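Local coordinates for Alpha/beta hydrolase fold-3 domain protein (PDB 5LK6), which probably hydrolyses carboxylic ester bonds as a thermostable lipase-like carboxylesterase of the alpha/beta hydrolase fold, at residues 267-272 with 290-295; 74-79 with 95-100. All blocks are in the same frame, centred on the assembly; numbering follows the deposited sequence.

Contact 1: residues 267-272 with 290-295; sequences VRFNNV and ISLIGS
Leu292, on helix 285-302, reaches strand 264-269 through one methyl, CD2, which sits against both Phe269 and Val267. Toward Phe269 the methyl meets the ring at its edge, near the ring plane, and not over a face: CD2 of Leu292 is 4.2 Å from CE1 of Phe269 and equally 4.2 Å from CZ, so it lies off the bond joining these two ring carbons. The two side chains approach at a slant. Toward Val267 the same methyl faces the fork of the branched side chain, since Leu292 CD2 lies 4.3 Å from Val267 CG1 and 4.3 Å from CG2. The torsions account for the geometry. Leu292 carries CG opposite its backbone N (chi1 -177°), extending the leucine away from its helix, while in Phe269 a chi1 of -82° brings the ring toward the helix and a chi2 of 70° turns its edge to Leu292. The backbones stay apart, with CA of Val267 and CA of Leu292 separated by 9.8 Å, and the pair of segments buries a modest 94 Å², over half of it on Leu292.

Other groups complete the surroundings: Ala289 of the same helix and the ring of Phe276 also pack on Phe269. Val267, Arg268 and Phe269 pair in an antiparallel ladder with a strand of the second subunit, and Val267 packs on Val267 of that subunit.

All three touching residues are buried, and their meeting atoms are carbons at van der Waals separation. The chemistry is therefore dispersion and exclusion of water, with no polar bond between the two segments; directional bonds of the strand include its backbone ladders and the salt bridge of Arg268 with Glu251.

Contact 2: residues 74-79 with 95-100; sequences LIYLHG and RAITNA
Ile97 projects from helix 91-101 onto strand 72-77 and divides its two ends between Leu74 and Tyr76. Its CG2 methyl lies 3.8 Å from CD2 of Leu74, and its CD1 lies 3.8 Å from CE1 of Tyr76 and 4.1 Å from CD1 of that ring. Both strand side chains run roughly at right angles to the isoleucine. The division follows from chi1 of Ile97 (-69°), which turns CG2 opposite the backbone N and CG1 opposite the carbonyl carbon, sending the branches to different neighbours. Ile97 supplies 57 of the 105 Å² buried here, and the remainder is split almost evenly between Leu74 and Tyr76.

In the next shell, Leu74 and Tyr76 also pack on Ala148 of strand 144-150, and Tyr76 on Val105 of strand 104-108. The polar end of Tyr76 is occupied as well: its OH is hydrogen-bonded to OD1 of Asp150, which ties the ring to the C-terminal end of strand 144-150. Further along the same segment, ND1 of His78 donates to O of Gly79 at 2.6 Å, with a nearly straight N-H...O angle of 165° and the acceptor close to the imidazole plane. The ring of His78 also stacks on that of Tyr110.

Strand 72-77, helix 91-101 and strand 104-108 form a beta-alpha-beta unit of the alpha/beta hydrolase fold. The His-Gly-Gly-Gly sequence that begins at His78 matches the motif that shapes the oxyanion hole in hormone-sensitive-lipase-like esterases, and probably serves likewise here.

The two contacts place neighbouring helices on one sheet, with their centres 14 Å apart. Contact 1 sits at one of its two outermost strands within the chain, 264-269, where the second subunit continues the sheet; contact 2 lies further in, on strand 72-77. The helices touch directly: CG2 of Ile290 is 3.6 Å from O of Ala96, and CA of Gly294 is 3.8 Å from CB of Ala100, the glycine presenting backbone to the alanine methyl. Each strand leads toward the probable active site. The chain after 267-272 supplies His274 of the likely Ser151-His274-Asp244 triad, whereas Tyr76 of contact 2 touches the presumed nucleophile elbow that carries Ser151.

Contact 1: residues 267-272 with 290-295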
loop_
_atom_site.group_PDB
_atom_site.type_symbol
_atom_site.label_atom_id
_atom_site.label_comp_id
_atom_site.label_asym_id
_atom_site.label_seq_id
_atom_site.Cartn_x
_atom_site.Cartn_y
_atom_site.Cartn_z
ATOM N N VAL A 267 -0.666 -6.478 0.787
ATOM C CA VAL A 267 0.374 -5.487 0.829
ATOM C C VAL A 267 1.209 -5.649 2.091
ATOM O O VAL A 267 0.674 -5.626 3.183
ATOM C CB VAL A 267 -0.238 -4.073 0.743
ATOM C CG1 VAL A 267 0.833 -3.042 1.009
ATOM C CG2 VAL A 267 -0.744 -3.818 -0.676
ATOM N N ARG A 268 2.521 -5.805 1.957
ATOM C CA ARG A 268 3.396 -5.833 3.109
ATOM C C ARG A 268 4.074 -4.508 3.313
ATOM O O ARG A 268 4.854 -4.076 2.477
ATOM C CB ARG A 268 4.463 -6.893 2.943
ATOM C CG ARG A 268 5.443 -6.981 4.123
ATOM C CD ARG A 268 6.662 -7.751 3.718
ATOM N NE ARG A 268 6.419 -9.159 3.735
ATOM C CZ ARG A 268 7.361 -10.088 3.665
ATOM N NH1 ARG A 268 8.606 -9.754 3.545
ATOM N NH2 ARG A 268 7.053 -11.368 3.687
ATOM N N PHE A 269 3.830 -3.905 4.471
ATOM C CA PHE A 269 4.463 -2.655 4.838
ATOM C C PHE A 269 5.792 -3.053 5.431
ATOM O O PHE A 269 5.861 -3.603 6.548
ATOM C CB PHE A 269 3.591 -1.836 5.804
ATOM C CG PHE A 269 2.506 -1.042 5.100
ATOM C CD1 PHE A 269 1.434 -1.679 4.511
ATOM C CD2 PHE A 269 2.601 0.330 4.966
ATOM C CE1 PHE A 269 0.465 -0.964 3.832
ATOM C CE2 PHE A 269 1.635 1.069 4.275
ATOM C CZ PHE A 269 0.562 0.420 3.706
ATOM N N ASN A 270 6.847 -2.793 4.653
ATOM C CA ASN A 270 8.236 -2.956 5.109
ATOM C C ASN A 270 8.737 -2.046 6.265
ATOM O O ASN A 270 8.231 -0.935 6.477
ATOM C CB ASN A 270 9.160 -2.842 3.942
ATOM C CG ASN A 270 8.908 -3.931 2.924
ATOM O OD1 ASN A 270 8.656 -5.085 3.298
ATOM N ND2 ASN A 270 8.929 -3.572 1.636
ATOM N N ASN A 271 9.733 -2.552 6.993
ATOM C CA ASN A 271 10.446 -1.786 7.999
ATOM C C ASN A 271 9.632 -1.439 9.291
ATOM O O ASN A 271 10.133 -0.662 10.102
ATOM C CB ASN A 271 11.007 -0.493 7.390
ATOM C CG ASN A 271 11.551 -0.682 5.973
ATOM O OD1 ASN A 271 11.024 -0.148 4.970
ATOM N ND2 ASN A 271 12.603 -1.440 5.885
ATOM N N VAL A 272 8.424 -2.002 9.468
ATOM C CA VAL A 272 7.560 -1.652 10.589
ATOM C C VAL A 272 7.080 -2.855 11.369
ATOM O O VAL A 272 7.306 -4.041 11.002
ATOM C CB VAL A 272 6.317 -0.829 10.167
ATOM C CG1 VAL A 272 6.731 0.458 9.451
ATOM C CG2 VAL A 272 5.359 -1.657 9.336
ATOM N N ILE A 290 -3.486 4.056 6.353
ATOM C CA ILE A 290 -4.837 4.627 6.494
ATOM C C ILE A 290 -5.341 5.166 5.146
ATOM O O ILE A 290 -6.464 4.880 4.743
ATOM C CB ILE A 290 -4.901 5.698 7.591
ATOM C CG1 ILE A 290 -4.751 5.013 8.944
ATOM C CG2 ILE A 290 -6.242 6.431 7.551
ATOM C CD1 ILE A 290 -4.272 5.922 10.074
ATOM N N SER A 291 -4.485 5.912 4.464
ATOM C CA SER A 291 -4.735 6.324 3.114
ATOM C C SER A 291 -5.069 5.164 2.183
ATOM O O SER A 291 -6.041 5.241 1.434
ATOM C CB SER A 291 -3.516 7.042 2.568
ATOM O OG SER A 291 -3.380 8.327 3.104
ATOM N N LEU A 292 -4.299 4.073 2.227
ATOM C CA LEU A 292 -4.617 2.883 1.380
ATOM C C LEU A 292 -6.028 2.367 1.627
ATOM O O LEU A 292 -6.789 2.167 0.699
ATOM C CB LEU A 292 -3.601 1.760 1.575
ATOM C CG LEU A 292 -3.741 0.495 0.713
ATOM C CD1 LEU A 292 -3.634 0.849 -0.746
ATOM C CD2 LEU A 292 -2.620 -0.430 1.087
ATOM N N ILE A 293 -6.354 2.246 2.897
ATOM C CA ILE A 293 -7.617 1.742 3.340
ATOM C C ILE A 293 -8.747 2.642 2.841
ATOM O O ILE A 293 -9.749 2.172 2.266
ATOM C CB ILE A 293 -7.630 1.587 4.886
ATOM C CG1 ILE A 293 -6.707 0.429 5.278
ATOM C CG2 ILE A 293 -9.039 1.299 5.408
ATOM C CD1 ILE A 293 -6.347 0.394 6.749
ATOM N N GLY A 294 -8.586 3.932 3.067
ATOM C CA GLY A 294 -9.603 4.888 2.662
ATOM C C GLY A 294 -9.891 4.877 1.143
ATOM O O GLY A 294 -11.041 4.784 0.704
ATOM N N SER A 295 -8.839 4.926 0.355
ATOM C CA SER A 295 -8.994 5.097 -1.064
ATOM C C SER A 295 -9.460 3.756 -1.698
ATOM O O SER A 295 -10.183 3.763 -2.687
ATOM C CB SER A 295 -7.724 5.749 -1.701
ATOM O OG SER A 295 -6.575 4.927 -1.592
#

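Contact 2: residues 74-79 with 95-100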
loop_
_atom_site.group_PDB
_atom_site.type_symbol
_atom_site.label_atom_id
_atom_site.label_comp_id
_atom_site.label_asym_id
_atom_site.label_seq_id
_atom_site.Cartn_x
_atom_site.Cartn_y
_atom_site.Cartn_z
ATOM N N LEU A 74 -18.708 0.916 6.987
ATOM C CA LEU A 74 -17.609 0.016 7.391
ATOM C C LEU A 74 -17.803 -0.405 8.852
ATOM O O LEU A 74 -17.808 0.447 9.746
ATOM C CB LEU A 74 -16.270 0.720 7.233
ATOM C CG LEU A 74 -15.023 -0.105 7.624
ATOM C CD1 LEU A 74 -14.819 -1.212 6.612
ATOM C CD2 LEU A 74 -13.798 0.794 7.734
ATOM N N ILE A 75 -17.959 -1.701 9.082
ATOM C CA ILE A 75 -17.894 -2.226 10.440
ATOM C C ILE A 75 -16.408 -2.328 10.827
ATOM O O ILE A 75 -15.615 -2.975 10.119
ATOM C CB ILE A 75 -18.468 -3.639 10.547
ATOM C CG1 ILE A 75 -19.906 -3.696 10.003
ATOM C CG2 ILE A 75 -18.351 -4.112 12.008
ATOM C CD1 ILE A 75 -20.900 -2.840 10.776
ATOM N N TYR A 76 -16.042 -1.679 11.928
ATOM C CA TYR A 76 -14.668 -1.696 12.386
ATOM C C TYR A 76 -14.596 -2.412 13.720
ATOM O O TYR A 76 -15.220 -1.960 14.653
ATOM C CB TYR A 76 -14.028 -0.307 12.473
ATOM C CG TYR A 76 -12.523 -0.454 12.574
ATOM C CD1 TYR A 76 -11.743 -0.629 11.444
ATOM C CD2 TYR A 76 -11.901 -0.571 13.814
ATOM C CE1 TYR A 76 -10.377 -0.817 11.542
ATOM C CE2 TYR A 76 -10.536 -0.775 13.912
ATOM C CZ TYR A 76 -9.772 -0.897 12.780
ATOM O OH TYR A 76 -8.405 -1.111 12.901
ATOM N N LEU A 77 -13.823 -3.504 13.764
ATOM C CA LEU A 77 -13.569 -4.303 14.970
ATOM C C LEU A 77 -12.146 -4.087 15.483
ATOM O O LEU A 77 -11.185 -4.429 14.769
ATOM C CB LEU A 77 -13.755 -5.773 14.621
ATOM C CG LEU A 77 -15.064 -6.052 13.864
ATOM C CD1 LEU A 77 -15.104 -7.491 13.340
ATOM C CD2 LEU A 77 -16.287 -5.730 14.728
ATOM N N HIS A 78 -11.985 -3.491 16.681
ATOM C CA HIS A 78 -10.652 -3.104 17.143
ATOM C C HIS A 78 -9.758 -4.301 17.502
ATOM O O HIS A 78 -10.231 -5.367 17.835
ATOM C CB HIS A 78 -10.761 -2.167 18.356
ATOM C CG HIS A 78 -11.284 -2.820 19.606
ATOM N ND1 HIS A 78 -10.468 -3.506 20.482
ATOM C CD2 HIS A 78 -12.535 -2.898 20.118
ATOM C CE1 HIS A 78 -11.200 -3.992 21.471
ATOM N NE2 HIS A 78 -12.458 -3.651 21.263
ATOM N N GLY A 79 -8.451 -4.114 17.457
ATOM C CA GLY A 79 -7.495 -5.096 18.031
ATOM C C GLY A 79 -7.249 -4.968 19.524
ATOM O O GLY A 79 -7.947 -4.227 20.205
ATOM N N ARG A 95 -11.672 7.609 13.512
ATOM C CA ARG A 95 -11.879 8.943 12.927
ATOM C C ARG A 95 -11.093 9.117 11.669
ATOM O O ARG A 95 -11.623 9.600 10.707
ATOM C CB ARG A 95 -11.490 10.063 13.902
ATOM C CG ARG A 95 -12.550 10.347 14.957
ATOM C CD ARG A 95 -11.965 11.245 16.042
ATOM N NE ARG A 95 -13.031 11.610 16.974
ATOM C CZ ARG A 95 -13.962 12.544 16.760
ATOM N NH1 ARG A 95 -13.983 13.296 15.663
ATOM N NH2 ARG A 95 -14.889 12.716 17.676
ATOM N N ALA A 96 -9.822 8.713 11.700
ATOM C CA ALA A 96 -8.912 8.842 10.572
ATOM C C ALA A 96 -9.327 7.969 9.408
ATOM O O ALA A 96 -9.226 8.382 8.261
ATOM C CB ALA A 96 -7.489 8.528 10.983
ATOM N N ILE A 97 -9.803 6.765 9.689
ATOM C CA ILE A 97 -10.362 5.955 8.602
ATOM C C ILE A 97 -11.597 6.628 7.981
ATOM O O ILE A 97 -11.726 6.692 6.760
ATOM C CB ILE A 97 -10.675 4.557 9.112
ATOM C CG1 ILE A 97 -9.345 3.880 9.389
ATOM C CG2 ILE A 97 -11.528 3.780 8.134
ATOM C CD1 ILE A 97 -9.497 2.616 10.172
ATOM N N THR A 98 -12.465 7.156 8.849
ATOM C CA THR A 98 -13.706 7.808 8.451
ATOM C C THR A 98 -13.435 8.914 7.450
ATOM O O THR A 98 -13.969 8.901 6.354
ATOM C CB THR A 98 -14.493 8.349 9.669
ATOM O OG1 THR A 98 -14.718 7.278 10.579
ATOM C CG2 THR A 98 -15.893 8.871 9.256
ATOM N N ASN A 99 -12.586 9.842 7.842
ATOM C CA ASN A 99 -12.199 10.952 6.999
ATOM C C ASN A 99 -11.449 10.493 5.725
ATOM O O ASN A 99 -11.638 11.092 4.697
ATOM C CB ASN A 99 -11.452 11.996 7.841
ATOM C CG ASN A 99 -10.582 12.891 7.011
ATOM O OD1 ASN A 99 -9.496 12.511 6.573
ATOM N ND2 ASN A 99 -11.048 14.082 6.787
ATOM N N ALA A 100 -10.693 9.401 5.768
ATOM C CA ALA A 100 -10.098 8.794 4.558
ATOM C C ALA A 100 -11.040 8.001 3.644
ATOM O O ALA A 100 -10.767 7.924 2.450
ATOM C CB ALA A 100 -8.900 7.904 4.907
#